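Putative modification methylase (Thermus thermophilus, PDB 2ZIG) probably transfers the methyl group of S-adenosyl-L-methionine to the N4 position of cytosine in DNA, as an enzyme of the N4 methyltransferase subfamily. Local coordinates at residues B[225-228]-B[229-233]; B[194-197]-B[198-202]; B[67-70]-B[71-75]. All coordinates share one frame; numbering follows the deposited sequence.

Contact 1 of 3, residues B[225-228]-B[229-233]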
ATOM      1  N   ALA B 225     -11.310  15.348   1.607  1.00 21.61           N
ATOM      2  CA  ALA B 225     -12.505  14.880   0.909  1.00 22.61           C
ATOM      3  C   ALA B 225     -12.843  15.806  -0.261  1.00 22.50           C
ATOM      4  O   ALA B 225     -13.205  15.347  -1.348  1.00 18.57           O
ATOM      5  CB  ALA B 225     -13.687  14.797   1.876  1.00 23.03           C
ATOM      6  N   GLU B 226     -12.723  17.115  -0.048  1.00 23.02           N
ATOM      7  CA  GLU B 226     -13.044  18.057  -1.117  1.00 24.88           C
ATOM      8  C   GLU B 226     -12.139  17.850  -2.320  1.00 23.18           C
ATOM      9  O   GLU B 226     -12.574  17.955  -3.455  1.00 23.85           O
ATOM     10  CB  GLU B 226     -12.934  19.498  -0.623  1.00 24.35           C
ATOM     11  CG  GLU B 226     -13.958  19.844   0.427  1.00 29.28           C
ATOM     12  CD  GLU B 226     -13.779  21.242   0.966  1.00 33.34           C
ATOM     13  OE1 GLU B 226     -12.632  21.592   1.316  1.00 39.98           O
ATOM     14  OE2 GLU B 226     -14.775  21.988   1.053  1.00 35.20           O
ATOM     15  N   ARG B 227     -10.874  17.558  -2.061  1.00 24.24           N
ATOM     16  CA  ARG B 227      -9.910  17.332  -3.126  1.00 23.55           C
ATOM     17  C   ARG B 227     -10.327  16.106  -3.955  1.00 23.25           C
ATOM     18  O   ARG B 227     -10.292  16.136  -5.183  1.00 21.59           O
ATOM     19  CB  ARG B 227      -8.522  17.141  -2.504  1.00 24.36           C
ATOM     20  CG  ARG B 227      -7.357  17.191  -3.466  1.00 28.92           C
ATOM     21  CD  ARG B 227      -6.012  17.219  -2.715  1.00 28.80           C
ATOM     22  NE  ARG B 227      -5.727  18.513  -2.088  1.00 31.49           N
ATOM     23  CZ  ARG B 227      -4.562  18.838  -1.529  1.00 31.36           C
ATOM     24  NH1 ARG B 227      -3.557  17.961  -1.500  1.00 27.38           N
ATOM     25  NH2 ARG B 227      -4.383  20.056  -1.029  1.00 30.96           N
ATOM     26  N   LEU B 228     -10.745  15.039  -3.284  1.00 23.00           N
ATOM     27  CA  LEU B 228     -11.155  13.822  -3.983  1.00 22.32           C
ATOM     28  C   LEU B 228     -12.414  14.059  -4.821  1.00 22.60           C
ATOM     29  O   LEU B 228     -12.485  13.643  -5.979  1.00 20.91           O
ATOM     30  CB  LEU B 228     -11.371  12.687  -2.973  1.00 19.45           C
ATOM     31  CG  LEU B 228     -10.063  12.245  -2.291  1.00 21.78           C
ATOM     32  CD1 LEU B 228     -10.348  11.312  -1.103  1.00 15.95           C
ATOM     33  CD2 LEU B 228      -9.165  11.552  -3.334  1.00 18.41           C
ATOM     34  N   VAL B 229     -13.397  14.744  -4.241  1.00 23.31           N
ATOM     35  CA  VAL B 229     -14.624  15.041  -4.966  1.00 23.24           C
ATOM     36  C   VAL B 229     -14.293  15.809  -6.248  1.00 25.33           C
ATOM     37  O   VAL B 229     -14.752  15.448  -7.332  1.00 25.57           O
ATOM     38  CB  VAL B 229     -15.600  15.884  -4.111  1.00 23.36           C
ATOM     39  CG1 VAL B 229     -16.776  16.360  -4.969  1.00 21.37           C
ATOM     40  CG2 VAL B 229     -16.123  15.060  -2.947  1.00 20.44           C
ATOM     41  N   ARG B 230     -13.479  16.856  -6.128  1.00 26.03           N
ATOM     42  CA  ARG B 230     -13.114  17.668  -7.289  1.00 24.94           C
ATOM     43  C   ARG B 230     -12.342  16.895  -8.345  1.00 25.39           C
ATOM     44  O   ARG B 230     -12.432  17.204  -9.533  1.00 26.02           O
ATOM     45  CB  ARG B 230     -12.289  18.877  -6.849  1.00 24.84           C
ATOM     46  CG  ARG B 230     -13.017  19.790  -5.868  1.00 28.14           C
ATOM     47  CD  ARG B 230     -12.174  20.995  -5.541  1.00 25.05           C
ATOM     48  NE  ARG B 230     -11.859  21.754  -6.746  1.00 25.16           N
ATOM     49  CZ  ARG B 230     -10.936  22.703  -6.808  1.00 27.24           C
ATOM     50  NH1 ARG B 230     -10.226  23.009  -5.725  1.00 25.73           N
ATOM     51  NH2 ARG B 230     -10.726  23.348  -7.950  1.00 27.53           N
ATOM     52  N   MET B 231     -11.587  15.890  -7.912  1.00 24.63           N
ATOM     53  CA  MET B 231     -10.782  15.095  -8.831  1.00 23.29           C
ATOM     54  C   MET B 231     -11.507  13.936  -9.497  1.00 21.59           C
ATOM     55  O   MET B 231     -11.181  13.571 -10.619  1.00 23.63           O
ATOM     56  CB  MET B 231      -9.569  14.499  -8.111  1.00 22.06           C
ATOM     57  CG  MET B 231      -8.564  15.483  -7.564  1.00 20.08           C
ATOM     58  SD  MET B 231      -7.458  14.584  -6.446  1.00 19.96           S
ATOM     59  CE  MET B 231      -6.527  13.508  -7.641  1.00 19.99           C
ATOM     60  N   PHE B 232     -12.484  13.353  -8.820  1.00 20.16           N
ATOM     61  CA  PHE B 232     -13.130  12.195  -9.390  1.00 22.18           C
ATOM     62  C   PHE B 232     -14.639  12.193  -9.525  1.00 22.34           C
ATOM     63  O   PHE B 232     -15.260  11.146  -9.393  1.00 23.01           O
ATOM     64  CB  PHE B 232     -12.655  10.958  -8.625  1.00 22.26           C
ATOM     65  CG  PHE B 232     -11.160  10.786  -8.643  1.00 24.05           C
ATOM     66  CD1 PHE B 232     -10.497  10.491  -9.838  1.00 23.70           C
ATOM     67  CD2 PHE B 232     -10.406  10.974  -7.484  1.00 21.22           C
ATOM     68  CE1 PHE B 232      -9.100  10.388  -9.882  1.00 22.94           C
ATOM     69  CE2 PHE B 232      -9.009  10.873  -7.518  1.00 24.09           C
ATOM     70  CZ  PHE B 232      -8.357  10.579  -8.723  1.00 22.40           C
ATOM     71  N   SER B 233     -15.216  13.367  -9.775  1.00 21.88           N
ATOM     72  CA  SER B 233     -16.649  13.504  -9.997  1.00 23.74           C
ATOM     73  C   SER B 233     -16.852  14.846 -10.679  1.00 24.95           C
ATOM     74  O   SER B 233     -15.947  15.674 -10.697  1.00 24.03           O
ATOM     75  CB  SER B 233     -17.436  13.475  -8.683  1.00 23.09           C
ATOM     76  OG  SER B 233     -17.329  14.709  -7.995  1.00 20.32           O
TER
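Four successive i to i+4 bonds join residues 225-228 to 229-232 in helix 222-232, beginning with a straight one from Val229 N to Ala225 O (3.0 Å, 169°) and becoming more bent at Met231 N and Phe232 N. The carbonyl oxygen of Leu228 takes Phe232 N at 2.9 Å and, weakly, Met231 N as well, so one acceptor serves two N-H groups. Ser233 folds its hydroxyl back to donate to the Val229 carbonyl one turn earlier (Ser233 OG to Val229 O 2.8 Å).

Met231 lies alongside Arg227, both side chains heading the same way. With CG beside its own backbone N (chi1 -64°), Met231 runs back along the helix: its CG comes within 3.0 Å of Arg227 O, and its SD packs against the aliphatic CG of Arg227 at 4.0 Å. Met231 also packs on Phe200 of helix 194-200 and on Ile163 of the second subunit. An alanine in its place would probably leave the methylene part of Arg227 without its sulfur neighbour and open a gap beside Phe200. Leu228 and Phe232 meet more loosely on another flank, Leu228 CD2 to Phe232 CE2 at 4.2 Å.

The polar ends reach other partners: Arg227 forms a salt bridge with Asp207 and a cation-pi contact with Trp205, while Glu226 pairs with Arg255. Leu228 and Phe232 settle on strands 41-46 and 91-97 of the central sheet, whereas Arg227, Arg230 and Met231 turn to helix 194-200.

Contact 2 of 3, residues B[194-197]-B[198-202]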
ATOM      1  N   LYS B 194      -4.914  24.868 -13.588  1.00 30.71           N
ATOM      2  CA  LYS B 194      -3.625  24.201 -13.692  1.00 33.10           C
ATOM      3  C   LYS B 194      -2.949  24.006 -12.331  1.00 32.93           C
ATOM      4  O   LYS B 194      -2.463  22.919 -12.021  1.00 32.37           O
ATOM      5  CB  LYS B 194      -2.714  25.001 -14.625  1.00 35.66           C
ATOM      6  CG  LYS B 194      -1.369  24.353 -14.913  1.00 42.10           C
ATOM      7  CD  LYS B 194      -0.504  25.224 -15.835  1.00 45.16           C
ATOM      8  CE  LYS B 194      -1.134  25.393 -17.221  1.00 47.26           C
ATOM      9  NZ  LYS B 194      -2.456  26.104 -17.196  1.00 46.08           N
ATOM     10  N   GLU B 195      -2.933  25.051 -11.511  1.00 33.54           N
ATOM     11  CA  GLU B 195      -2.291  24.964 -10.208  1.00 34.88           C
ATOM     12  C   GLU B 195      -2.817  23.825  -9.339  1.00 33.39           C
ATOM     13  O   GLU B 195      -2.036  23.043  -8.792  1.00 33.17           O
ATOM     14  CB  GLU B 195      -2.429  26.284  -9.444  1.00 39.60           C
ATOM     15  CG  GLU B 195      -1.687  26.278  -8.109  1.00 44.02           C
ATOM     16  CD  GLU B 195      -1.845  27.570  -7.325  1.00 49.04           C
ATOM     17  OE1 GLU B 195      -2.982  27.876  -6.896  1.00 51.50           O
ATOM     18  OE2 GLU B 195      -0.829  28.279  -7.134  1.00 51.39           O
ATOM     19  N   ASP B 196      -4.134  23.729  -9.207  1.00 31.49           N
ATOM     20  CA  ASP B 196      -4.722  22.684  -8.388  1.00 29.62           C
ATOM     21  C   ASP B 196      -4.478  21.310  -8.992  1.00 29.42           C
ATOM     22  O   ASP B 196      -4.131  20.359  -8.281  1.00 28.61           O
ATOM     23  CB  ASP B 196      -6.225  22.914  -8.227  1.00 32.67           C
ATOM     24  CG  ASP B 196      -6.547  24.267  -7.619  1.00 37.18           C
ATOM     25  OD1 ASP B 196      -5.861  24.667  -6.651  1.00 37.09           O
ATOM     26  OD2 ASP B 196      -7.496  24.928  -8.102  1.00 41.08           O
ATOM     27  N   PHE B 197      -4.647  21.207 -10.306  1.00 25.29           N
ATOM     28  CA  PHE B 197      -4.465  19.938 -10.996  1.00 25.44           C
ATOM     29  C   PHE B 197      -3.129  19.292 -10.649  1.00 26.60           C
ATOM     30  O   PHE B 197      -3.071  18.129 -10.254  1.00 27.10           O
ATOM     31  CB  PHE B 197      -4.539  20.142 -12.505  1.00 22.58           C
ATOM     32  CG  PHE B 197      -4.501  18.868 -13.289  1.00 23.24           C
ATOM     33  CD1 PHE B 197      -5.680  18.194 -13.599  1.00 24.58           C
ATOM     34  CD2 PHE B 197      -3.292  18.324 -13.692  1.00 23.74           C
ATOM     35  CE1 PHE B 197      -5.654  16.991 -14.299  1.00 25.41           C
ATOM     36  CE2 PHE B 197      -3.248  17.122 -14.392  1.00 27.59           C
ATOM     37  CZ  PHE B 197      -4.432  16.451 -14.696  1.00 26.63           C
ATOM     38  N   HIS B 198      -2.050  20.052 -10.807  1.00 28.10           N
ATOM     39  CA  HIS B 198      -0.721  19.527 -10.522  1.00 27.96           C
ATOM     40  C   HIS B 198      -0.518  19.235  -9.047  1.00 26.44           C
ATOM     41  O   HIS B 198       0.187  18.297  -8.691  1.00 24.18           O
ATOM     42  CB  HIS B 198       0.339  20.486 -11.070  1.00 32.16           C
ATOM     43  CG  HIS B 198       0.363  20.526 -12.569  1.00 36.63           C
ATOM     44  ND1 HIS B 198       0.616  19.406 -13.333  1.00 35.94           N
ATOM     45  CD2 HIS B 198       0.080  21.521 -13.442  1.00 37.84           C
ATOM     46  CE1 HIS B 198       0.484  19.707 -14.613  1.00 36.89           C
ATOM     47  NE2 HIS B 198       0.158  20.984 -14.707  1.00 39.43           N
ATOM     48  N   ARG B 199      -1.161  20.016  -8.188  1.00 26.54           N
ATOM     49  CA  ARG B 199      -1.054  19.772  -6.759  1.00 28.97           C
ATOM     50  C   ARG B 199      -1.848  18.523  -6.357  1.00 26.84           C
ATOM     51  O   ARG B 199      -1.379  17.728  -5.545  1.00 27.57           O
ATOM     52  CB  ARG B 199      -1.579  20.964  -5.972  1.00 30.91           C
ATOM     53  CG  ARG B 199      -1.424  20.821  -4.466  1.00 37.98           C
ATOM     54  CD  ARG B 199      -2.118  21.972  -3.765  1.00 40.36           C
ATOM     55  NE  ARG B 199      -1.807  23.234  -4.424  1.00 44.18           N
ATOM     56  CZ  ARG B 199      -2.665  24.240  -4.536  1.00 47.05           C
ATOM     57  NH1 ARG B 199      -3.886  24.119  -4.025  1.00 48.63           N
ATOM     58  NH2 ARG B 199      -2.313  25.359  -5.164  1.00 47.84           N
ATOM     59  N   PHE B 200      -3.037  18.349  -6.932  1.00 24.73           N
ATOM     60  CA  PHE B 200      -3.893  17.208  -6.599  1.00 23.58           C
ATOM     61  C   PHE B 200      -3.486  15.881  -7.235  1.00 24.50           C
ATOM     62  O   PHE B 200      -3.404  14.852  -6.553  1.00 23.87           O
ATOM     63  CB  PHE B 200      -5.343  17.471  -7.002  1.00 21.79           C
ATOM     64  CG  PHE B 200      -5.950  18.681  -6.375  1.00 22.98           C
ATOM     65  CD1 PHE B 200      -5.341  19.322  -5.301  1.00 24.12           C
ATOM     66  CD2 PHE B 200      -7.173  19.159  -6.837  1.00 22.95           C
ATOM     67  CE1 PHE B 200      -5.939  20.412  -4.697  1.00 26.22           C
ATOM     68  CE2 PHE B 200      -7.779  20.251  -6.238  1.00 22.45           C
ATOM     69  CZ  PHE B 200      -7.166  20.879  -5.167  1.00 25.46           C
ATOM     70  N   PHE B 201      -3.263  15.898  -8.545  1.00 22.88           N
ATOM     71  CA  PHE B 201      -2.903  14.676  -9.245  1.00 22.77           C
ATOM     72  C   PHE B 201      -1.432  14.286  -9.135  1.00 22.77           C
ATOM     73  O   PHE B 201      -0.661  14.411 -10.086  1.00 23.96           O
ATOM     74  CB  PHE B 201      -3.320  14.759 -10.716  1.00 20.77           C
ATOM     75  CG  PHE B 201      -4.807  14.688 -10.925  1.00 22.25           C
ATOM     76  CD1 PHE B 201      -5.590  15.834 -10.859  1.00 20.44           C
ATOM     77  CD2 PHE B 201      -5.437  13.455 -11.119  1.00 22.59           C
ATOM     78  CE1 PHE B 201      -6.988  15.757 -10.977  1.00 18.63           C
ATOM     79  CE2 PHE B 201      -6.829  13.366 -11.235  1.00 17.57           C
ATOM     80  CZ  PHE B 201      -7.601  14.514 -11.162  1.00 16.23           C
ATOM     81  N   ARG B 202      -1.056  13.824  -7.952  1.00 22.16           N
ATOM     82  CA  ARG B 202       0.295  13.361  -7.675  1.00 22.83           C
ATOM     83  C   ARG B 202       0.087  12.191  -6.727  1.00 20.92           C
ATOM     84  O   ARG B 202      -0.986  12.066  -6.138  1.00 20.60           O
ATOM     85  CB  ARG B 202       1.132  14.461  -7.029  1.00 23.30           C
ATOM     86  CG  ARG B 202       0.546  15.039  -5.765  1.00 28.70           C
ATOM     87  CD  ARG B 202       1.540  16.008  -5.150  1.00 31.25           C
ATOM     88  NE  ARG B 202       1.788  17.158  -6.006  1.00 33.11           N
ATOM     89  CZ  ARG B 202       2.995  17.665  -6.248  1.00 35.71           C
ATOM     90  NH1 ARG B 202       3.124  18.727  -7.039  1.00 35.91           N
ATOM     91  NH2 ARG B 202       4.073  17.101  -5.722  1.00 32.10           N
TER
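His198 opens the second half of the helix by donating its backbone N straight to Lys194 O at 3.1 Å, and its ring leans back over the same turn. The CG of Lys194 lies in the plane of the imidazole, at its edge, 3.5 Å from CD2 of His198. On one face of that imidazole the edge of the Phe197 ring arrives through CD2, a T-shaped pair with the planes at 84°.

Arg199 sends its guanidinium back toward two carboxylates. Its NH2 meets Glu195 OE1 at 3.1 Å in a salt bridge. Its NH1 stands 3.3 Å from Asp196 OD1, but that oxygen is well out of the guanidinium plane and no N-H is aimed at it, so this second bridge rests on charge alone.

Phe200 presents a ring face to Asp196. The CB of Asp196 sits over that face in a CH-pi contact, 4.0 Å from the centroid of the Phe200 ring, and Asp196 O lies above the same ring near its rim. Beyond the helix, Phe200 packs on Arg227, Arg230 and Met231.

Phe201, the first residue to leave helical geometry, still gives its N to Phe197 O at 2.8 Å. Its CG stands beside its own backbone N (chi1 -71°), which carries the ring back over one face of Phe197 as an offset stack, centroids of the two rings 4.6 Å apart. The other subunit adds Tyr157, edge-to-face with Phe197, and Ala161, which packs on Phe197 and Phe201.

An aromatic cluster and a salt-bridge network thus share one short surface helix, with Phe200 turned to helix 222-232 and Phe197 and Phe201 to the second subunit; an inverse gamma turn centred on Phe201 follows it.

Contact 3 of 3, residues B[67-70]-B[71-75]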
ATOM      1  N   GLU B  67      -9.351 -13.847  13.228  1.00 70.68           N
ATOM      2  CA  GLU B  67     -10.770 -14.144  13.052  1.00 68.86           C
ATOM      3  C   GLU B  67     -11.575 -12.855  12.991  1.00 66.09           C
ATOM      4  O   GLU B  67     -12.263 -12.594  12.007  1.00 66.42           O
ATOM      5  CB  GLU B  67     -11.295 -15.021  14.199  1.00 70.30           C
ATOM      6  CG  GLU B  67     -10.871 -16.484  14.133  1.00 72.04           C
ATOM      7  CD  GLU B  67     -11.363 -17.189  12.876  1.00 73.45           C
ATOM      8  OE1 GLU B  67     -11.133 -18.413  12.751  1.00 73.16           O
ATOM      9  OE2 GLU B  67     -11.975 -16.524  12.010  1.00 74.33           O
ATOM     10  N   ASP B  68     -11.486 -12.053  14.048  1.00 63.37           N
ATOM     11  CA  ASP B  68     -12.204 -10.784  14.100  1.00 61.06           C
ATOM     12  C   ASP B  68     -11.869 -10.008  12.840  1.00 57.22           C
ATOM     13  O   ASP B  68     -12.741  -9.417  12.206  1.00 56.48           O
ATOM     14  CB  ASP B  68     -11.768  -9.962  15.317  1.00 62.95           C
ATOM     15  CG  ASP B  68     -11.830 -10.748  16.609  1.00 65.79           C
ATOM     16  OD1 ASP B  68     -11.042 -11.709  16.760  1.00 66.61           O
ATOM     17  OD2 ASP B  68     -12.669 -10.407  17.474  1.00 66.75           O
ATOM     18  N   TYR B  69     -10.586 -10.028  12.495  1.00 52.90           N
ATOM     19  CA  TYR B  69     -10.062  -9.342  11.325  1.00 49.22           C
ATOM     20  C   TYR B  69     -10.714  -9.842  10.034  1.00 48.75           C
ATOM     21  O   TYR B  69     -11.238  -9.048   9.254  1.00 47.59           O
ATOM     22  CB  TYR B  69      -8.543  -9.539  11.267  1.00 45.99           C
ATOM     23  CG  TYR B  69      -7.838  -8.697  10.233  1.00 41.66           C
ATOM     24  CD1 TYR B  69      -7.899  -7.305  10.279  1.00 41.13           C
ATOM     25  CD2 TYR B  69      -7.122  -9.291   9.198  1.00 40.33           C
ATOM     26  CE1 TYR B  69      -7.268  -6.527   9.316  1.00 38.25           C
ATOM     27  CE2 TYR B  69      -6.485  -8.524   8.230  1.00 38.92           C
ATOM     28  CZ  TYR B  69      -6.564  -7.143   8.295  1.00 38.36           C
ATOM     29  OH  TYR B  69      -5.942  -6.383   7.332  1.00 36.49           O
ATOM     30  N   GLU B  70     -10.684 -11.156   9.814  1.00 49.12           N
ATOM     31  CA  GLU B  70     -11.277 -11.741   8.609  1.00 49.21           C
ATOM     32  C   GLU B  70     -12.770 -11.443   8.520  1.00 46.81           C
ATOM     33  O   GLU B  70     -13.277 -11.072   7.457  1.00 47.43           O
ATOM     34  CB  GLU B  70     -11.076 -13.259   8.571  1.00 50.92           C
ATOM     35  CG  GLU B  70      -9.635 -13.720   8.665  1.00 55.95           C
ATOM     36  CD  GLU B  70      -8.713 -12.979   7.719  1.00 58.03           C
ATOM     37  OE1 GLU B  70      -8.975 -12.984   6.495  1.00 59.04           O
ATOM     38  OE2 GLU B  70      -7.720 -12.394   8.205  1.00 59.28           O
ATOM     39  N   ALA B  71     -13.471 -11.616   9.635  1.00 43.20           N
ATOM     40  CA  ALA B  71     -14.905 -11.358   9.675  1.00 42.20           C
ATOM     41  C   ALA B  71     -15.182  -9.887   9.337  1.00 40.61           C
ATOM     42  O   ALA B  71     -16.154  -9.568   8.653  1.00 41.41           O
ATOM     43  CB  ALA B  71     -15.456 -11.700  11.051  1.00 39.04           C
ATOM     44  N   PHE B  72     -14.324  -8.997   9.823  1.00 38.75           N
ATOM     45  CA  PHE B  72     -14.468  -7.573   9.552  1.00 36.98           C
ATOM     46  C   PHE B  72     -14.301  -7.353   8.051  1.00 35.43           C
ATOM     47  O   PHE B  72     -15.119  -6.696   7.414  1.00 36.52           O
ATOM     48  CB  PHE B  72     -13.409  -6.780  10.326  1.00 37.34           C
ATOM     49  CG  PHE B  72     -13.468  -5.296  10.090  1.00 37.86           C
ATOM     50  CD1 PHE B  72     -14.638  -4.582  10.337  1.00 35.84           C
ATOM     51  CD2 PHE B  72     -12.354  -4.613   9.615  1.00 37.99           C
ATOM     52  CE1 PHE B  72     -14.698  -3.203  10.109  1.00 37.92           C
ATOM     53  CE2 PHE B  72     -12.404  -3.231   9.385  1.00 37.68           C
ATOM     54  CZ  PHE B  72     -13.577  -2.527   9.632  1.00 36.86           C
ATOM     55  N   LEU B  73     -13.240  -7.915   7.486  1.00 33.03           N
ATOM     56  CA  LEU B  73     -12.989  -7.789   6.055  1.00 31.51           C
ATOM     57  C   LEU B  73     -14.193  -8.267   5.253  1.00 31.95           C
ATOM     58  O   LEU B  73     -14.603  -7.628   4.283  1.00 30.63           O
ATOM     59  CB  LEU B  73     -11.757  -8.602   5.664  1.00 28.28           C
ATOM     60  CG  LEU B  73     -10.423  -8.007   6.111  1.00 27.34           C
ATOM     61  CD1 LEU B  73      -9.292  -8.959   5.773  1.00 23.51           C
ATOM     62  CD2 LEU B  73     -10.225  -6.663   5.416  1.00 26.67           C
ATOM     63  N   ASP B  74     -14.761  -9.394   5.675  1.00 33.58           N
ATOM     64  CA  ASP B  74     -15.921  -9.971   5.008  1.00 33.79           C
ATOM     65  C   ASP B  74     -17.113  -9.026   5.078  1.00 34.48           C
ATOM     66  O   ASP B  74     -17.912  -8.955   4.146  1.00 34.03           O
ATOM     67  CB  ASP B  74     -16.268 -11.325   5.643  1.00 34.62           C
ATOM     68  CG  ASP B  74     -15.301 -12.427   5.231  1.00 36.18           C
ATOM     69  OD1 ASP B  74     -15.235 -13.458   5.934  1.00 38.01           O
ATOM     70  OD2 ASP B  74     -14.613 -12.269   4.195  1.00 38.21           O
ATOM     71  N   GLU B  75     -17.231  -8.295   6.181  1.00 35.28           N
ATOM     72  CA  GLU B  75     -18.331  -7.349   6.326  1.00 37.01           C
ATOM     73  C   GLU B  75     -18.159  -6.242   5.291  1.00 37.23           C
ATOM     74  O   GLU B  75     -19.106  -5.878   4.587  1.00 36.67           O
ATOM     75  CB  GLU B  75     -18.336  -6.741   7.727  1.00 40.28           C
ATOM     76  CG  GLU B  75     -18.616  -7.733   8.838  1.00 46.44           C
ATOM     77  CD  GLU B  75     -18.521  -7.098  10.217  1.00 50.74           C
ATOM     78  OE1 GLU B  75     -19.174  -6.052  10.434  1.00 53.68           O
ATOM     79  OE2 GLU B  75     -17.800  -7.645  11.085  1.00 52.46           O
TER
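Leu73 lays its CD1 methyl over one face of the Tyr69 ring, a CH-pi contact with CD1 4.2 Å from the ring centroid and 28° off its normal. The closest ring atom is Tyr69 CE2, 3.8 Å from Leu73 CD1. Tyr69, with CG anti to its own N (chi1 -170°), holds its ring out from the helix, where Leu73, with CG beside its N (chi1 -73°), reaches back to it. Phe72 also turns CG anti to its N and meets Tyr50 edge-to-face.

Glu70 is folded at chi2 and runs beside Leu73; its carboxylate makes long, weak ion pairs, OE1 with Arg122 and OE2 with Arg124 of the second subunit. In the backbone, Leu73 N binds Tyr69 O at 2.9 Å, one of four regular i to i+4 bonds, and the CG of Leu73 rests 3.4 Å from that same Tyr69 oxygen.

The Tyr69 hydroxyl bonds to Asp118 and its ring stacks with Phe113. Leu73 continues onto Leu115 and Ile119, and Asp74 forms a salt bridge with Arg122. The Tyr69-Leu73 pair thus lies on the buried side of helix 66-86, which packs against helix 115-125 within the Rossmann-like methyltransferase fold.

In the fold
Contacts 1 and 2 form one packing unit, while contact 3 stands apart on the opposite side of the chain's centre. Between the first two, whose centres are 12 Å apart, Met231 CE touches Phe201 CE2 at 3.6 Å, and a long, weak ion pair links Arg230 to Asp196. Contact 3 has its centre about 29 Å from that of contact 1 and about 37 Å from that of contact 2. Thr248 and Ala29 bind S-adenosyl-L-methionine, which is absent from this chain. Contact 1 lies beside that site, the side chain of Ala225 about 4 Å from that of Thr248; contact 3 is farther off, Phe72 about 10 Å from Ala29 between side chains. All three reach the second subunit.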